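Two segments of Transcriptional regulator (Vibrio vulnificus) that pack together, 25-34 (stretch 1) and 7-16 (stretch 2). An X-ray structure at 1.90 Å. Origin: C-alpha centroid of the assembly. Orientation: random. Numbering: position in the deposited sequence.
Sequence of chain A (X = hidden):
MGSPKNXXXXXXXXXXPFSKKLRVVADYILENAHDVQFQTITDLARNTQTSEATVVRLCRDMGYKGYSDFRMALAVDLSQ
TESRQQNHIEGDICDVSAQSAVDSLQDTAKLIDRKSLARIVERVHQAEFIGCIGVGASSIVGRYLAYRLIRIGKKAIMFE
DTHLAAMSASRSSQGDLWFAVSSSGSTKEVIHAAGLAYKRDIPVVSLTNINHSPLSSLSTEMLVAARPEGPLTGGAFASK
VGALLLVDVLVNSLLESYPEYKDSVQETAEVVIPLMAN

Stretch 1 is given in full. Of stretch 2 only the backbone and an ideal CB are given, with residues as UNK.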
# COMPACT_ATOMS: atom_id res chain seq x y z
N VAL A 25 -18.51 -17.68 28.46
CA VAL A 25 -17.58 -16.82 27.73
C VAL A 25 -16.22 -16.87 28.40
O VAL A 25 -15.19 -16.89 27.71
CB VAL A 25 -18.06 -15.34 27.68
CG1 VAL A 25 -17.07 -14.49 26.88
CG2 VAL A 25 -19.46 -15.22 27.07
N ALA A 26 -16.19 -16.88 29.76
CA ALA A 26 -14.90 -16.94 30.44
C ALA A 26 -14.20 -18.24 30.01
O ALA A 26 -13.03 -18.23 29.63
CB ALA A 26 -15.07 -16.81 31.97
N ASP A 27 -14.96 -19.33 29.93
CA ASP A 27 -14.38 -20.66 29.60
C ASP A 27 -13.83 -20.77 28.17
O ASP A 27 -12.74 -21.36 27.94
CB ASP A 27 -15.38 -21.80 29.81
CG ASP A 27 -15.45 -22.26 31.24
OD1 ASP A 27 -14.46 -22.09 31.98
OD2 ASP A 27 -16.50 -22.81 31.66
N TYR A 28 -14.61 -20.24 27.22
CA TYR A 28 -14.18 -20.18 25.83
C TYR A 28 -12.88 -19.38 25.71
O TYR A 28 -11.96 -19.80 25.02
CB TYR A 28 -15.26 -19.62 24.89
CG TYR A 28 -14.85 -19.54 23.44
CD1 TYR A 28 -15.22 -20.54 22.53
CD2 TYR A 28 -14.09 -18.45 22.95
CE1 TYR A 28 -14.81 -20.48 21.18
CE2 TYR A 28 -13.71 -18.38 21.60
CZ TYR A 28 -14.07 -19.40 20.73
OH TYR A 28 -13.66 -19.33 19.42
N ILE A 29 -12.77 -18.25 26.40
CA ILE A 29 -11.57 -17.47 26.30
C ILE A 29 -10.36 -18.19 26.91
O ILE A 29 -9.26 -18.16 26.33
CB ILE A 29 -11.74 -16.08 26.97
CG1 ILE A 29 -12.85 -15.29 26.26
CG2 ILE A 29 -10.46 -15.29 26.81
CD1 ILE A 29 -13.36 -14.04 26.98
N LEU A 30 -10.55 -18.79 28.09
CA LEU A 30 -9.47 -19.48 28.81
C LEU A 30 -8.93 -20.63 27.96
O LEU A 30 -7.74 -20.99 28.07
CB LEU A 30 -9.96 -20.04 30.19
CG LEU A 30 -10.03 -19.07 31.38
CD1 LEU A 30 -10.85 -19.65 32.57
CD2 LEU A 30 -8.64 -18.64 31.80
N GLU A 31 -9.80 -21.21 27.13
CA GLU A 31 -9.42 -22.33 26.28
C GLU A 31 -8.91 -21.94 24.93
O GLU A 31 -8.26 -22.75 24.30
CB GLU A 31 -10.53 -23.38 26.13
CG GLU A 31 -10.80 -24.07 27.46
CD GLU A 31 -12.24 -24.54 27.63
OE1 GLU A 31 -12.84 -25.06 26.67
OE2 GLU A 31 -12.75 -24.43 28.76
N ASN A 32 -9.20 -20.72 24.48
CA ASN A 32 -8.94 -20.35 23.06
C ASN A 32 -8.15 -19.08 22.92
O ASN A 32 -8.24 -18.37 21.90
CB ASN A 32 -10.26 -20.21 22.30
CG ASN A 32 -10.98 -21.52 22.21
OD1 ASN A 32 -10.58 -22.37 21.45
ND2 ASN A 32 -12.04 -21.69 23.00
N ALA A 33 -7.47 -18.74 24.01
CA ALA A 33 -7.02 -17.38 24.26
C ALA A 33 -6.11 -16.87 23.18
O ALA A 33 -6.21 -15.71 22.77
CB ALA A 33 -6.35 -17.25 25.62
N HIS A 34 -5.21 -17.73 22.69
CA HIS A 34 -4.38 -17.33 21.57
C HIS A 34 -5.21 -16.85 20.39
O HIS A 34 -4.91 -15.79 19.78
CB HIS A 34 -3.38 -18.44 21.12
CG HIS A 34 -2.67 -18.11 19.81
ND1 HIS A 34 -1.43 -17.58 19.77
CD2 HIS A 34 -3.11 -18.18 18.46
CE1 HIS A 34 -1.08 -17.36 18.47
NE2 HIS A 34 -2.11 -17.74 17.68
N UNK A 7 -4.13 -11.06 33.45
CA UNK A 7 -5.51 -11.08 32.99
C UNK A 7 -5.98 -12.56 32.91
O UNK A 7 -7.13 -12.87 33.29
CB UNK A 7 -5.64 -10.38 31.64
N UNK A 8 -5.13 -13.46 32.42
CA UNK A 8 -5.56 -14.87 32.34
C UNK A 8 -5.71 -15.55 33.71
O UNK A 8 -6.67 -16.30 33.95
CB UNK A 8 -4.56 -15.66 31.50
N UNK A 9 -4.78 -15.25 34.62
CA UNK A 9 -4.92 -15.70 36.01
C UNK A 9 -6.17 -15.08 36.65
O UNK A 9 -6.91 -15.79 37.35
CB UNK A 9 -3.67 -15.34 36.82
N UNK A 10 -6.42 -13.79 36.41
CA UNK A 10 -7.56 -13.13 37.05
C UNK A 10 -8.82 -13.73 36.55
O UNK A 10 -9.74 -13.94 37.35
CB UNK A 10 -7.56 -11.62 36.80
N UNK A 11 -8.84 -14.11 35.26
CA UNK A 11 -10.06 -14.70 34.64
C UNK A 11 -10.39 -16.01 35.35
O UNK A 11 -11.52 -16.22 35.82
CB UNK A 11 -9.86 -14.94 33.14
N UNK A 12 -9.40 -16.88 35.38
CA UNK A 12 -9.49 -18.12 36.14
C UNK A 12 -10.07 -18.01 37.58
O UNK A 12 -11.07 -18.65 37.92
CB UNK A 12 -8.09 -18.72 36.22
N UNK A 13 -9.42 -17.21 38.42
CA UNK A 13 -9.75 -17.19 39.83
C UNK A 13 -10.98 -16.34 40.08
O UNK A 13 -11.88 -16.77 40.79
CB UNK A 13 -8.57 -16.67 40.65
N UNK A 14 -11.08 -15.18 39.45
CA UNK A 14 -12.23 -14.30 39.73
C UNK A 14 -13.51 -14.73 39.00
O UNK A 14 -14.48 -13.95 38.93
CB UNK A 14 -11.89 -12.86 39.34
N UNK A 15 -13.53 -15.96 38.50
CA UNK A 15 -14.72 -16.41 37.78
C UNK A 15 -15.75 -17.22 38.58
O UNK A 15 -16.85 -17.50 38.09
CB UNK A 15 -14.27 -17.26 36.59
N UNK A 16 -15.38 -17.57 39.82
CA UNK A 16 -16.34 -18.13 40.78
C UNK A 16 -17.61 -17.26 40.88
O UNK A 16 -18.73 -17.77 40.66
CB UNK A 16 -15.69 -18.26 42.16

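The two helices cross at 142° between their N-to-C directions, roughly antiparallel though clearly inclined, with axes 10.3 Å apart at closest approach. The face that stretch 1 offers is largely apolar, built from A26, I29, L30 and A33, and no hydrogen bond spans the contact, so the contact is mainly apolar packing.

Position 7 starts the helix with its CA-to-CB bond sideways to stretch 1 and nothing of that stretch within 5.5 Å of the ideal CB. Stretch 1 alone hardly constrains it, and many residues that tolerate a helix would serve. It is leucine, and L7 CD2 comes no nearer than 5.9 Å, to I29 CG2.

At position 8 the bond is again sideways, and the ideal CB lies 5.1 Å from L30 CD2. A short side chain would leave A33 untouched; a longer apolar one, such as leucine, isoleucine or methionine, can reach over. The residue is leucine. L8 bends inward, bringing its CD2 to 4.1 Å from A33 CB and 4.3 Å from L30 CD2.

Position 9 points away and position 10 is out of reach, so both accept polar or apolar residues as far as stretch 1 is concerned. They are V9 and R10; the arginine NH2 is hydrogen-bonded elsewhere in the structure.

Position 11 points toward stretch 1, its ideal CB 4.1 Å from L30 CD2. The small A26 lies opposite in the backbone register, with A26 CA 6.8 Å from the CA of position 11, and beside it the methyl groups of I29 and L30 suit a medium-sized aliphatic residue: leucine, isoleucine or methionine. Leucine is found. L11 CD1 rests 3.7 Å from A26 CB, L11 CD2 lies 3.9 Å from I29 CG2, and L11 CG is 4.1 Å from L30 CG, so the fork of the side chain spreads between A26 and I29.

Position 12 has its bond sideways and its ideal CB 4.5 Å from L30 CD2. A long side chain with an aliphatic base would suit, as in lysine, arginine, glutamine or methionine. It is arginine: R12 CG packs 3.6 Å from L30 CD2, so methylene rather than charge covers the leucine.

Positions 13 and 14 turn out of reach, where small or polar residues are natural near a helix end. S13 OG donates a hydrogen bond to V9 O at 3.1 Å, and N14 is the first residue to leave helical angles.

Position 15, past the helix, still points toward stretch 1, its ideal CB 4.7 Å from A26 CB. Leucine could cover A26 and perhaps L30, but a longer, unbranched methionine can also reach D27. It is methionine: M15 SD lies 3.7 Å from A26 CB and 3.8 Å from L30 CD1, while M15 CE reaches within 3.7 Å of D27 OD1.

Position 16 is out of reach and open to polar residues; it is E16.

Stretch 2 (7-16) LLVRLRSNME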
# COMPACT_ATOMS: atom_id res chain seq x y z
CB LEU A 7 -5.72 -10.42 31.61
CG LEU A 7 -7.12 -10.60 31.01
CD1 LEU A 7 -7.34 -9.67 29.84
CD2 LEU A 7 -7.31 -12.03 30.51
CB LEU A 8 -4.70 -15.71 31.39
CG LEU A 8 -4.93 -15.43 29.90
CD1 LEU A 8 -3.85 -16.12 29.08
CD2 LEU A 8 -6.32 -15.88 29.46
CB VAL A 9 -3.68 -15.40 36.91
CG1 VAL A 9 -3.93 -15.86 38.39
CG2 VAL A 9 -2.42 -16.00 36.28
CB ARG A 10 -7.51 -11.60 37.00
CG ARG A 10 -6.40 -11.03 37.88
CD ARG A 10 -6.55 -9.54 38.16
NE ARG A 10 -6.79 -8.82 36.92
CZ ARG A 10 -7.99 -8.65 36.36
NH1 ARG A 10 -9.08 -9.14 36.95
NH2 ARG A 10 -8.10 -8.01 35.21
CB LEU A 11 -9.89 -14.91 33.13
CG LEU A 11 -11.07 -15.19 32.15
CD1 LEU A 11 -12.34 -14.35 32.37
CD2 LEU A 11 -10.61 -15.03 30.71
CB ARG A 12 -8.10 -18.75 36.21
CG ARG A 12 -7.81 -19.72 35.09
CD ARG A 12 -8.69 -20.95 35.23
NE ARG A 12 -9.16 -21.15 36.61
CZ ARG A 12 -9.82 -22.24 37.03
NH1 ARG A 12 -10.08 -23.23 36.19
NH2 ARG A 12 -10.20 -22.33 38.30
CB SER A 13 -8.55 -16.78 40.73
OG SER A 13 -7.87 -15.64 40.25
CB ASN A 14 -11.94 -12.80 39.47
CG ASN A 14 -10.50 -12.38 39.77
OD1 ASN A 14 -9.75 -13.07 40.48
ND2 ASN A 14 -10.11 -11.24 39.21
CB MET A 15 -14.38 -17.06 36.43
CG MET A 15 -13.98 -18.53 36.42
SD MET A 15 -13.95 -19.08 34.69
CE MET A 15 -15.65 -19.63 34.46
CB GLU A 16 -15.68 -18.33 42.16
CG GLU A 16 -14.69 -19.48 42.20
CD GLU A 16 -15.36 -20.85 42.17
OE1 GLU A 16 -14.75 -21.82 42.68
OE2 GLU A 16 -16.50 -20.96 41.64
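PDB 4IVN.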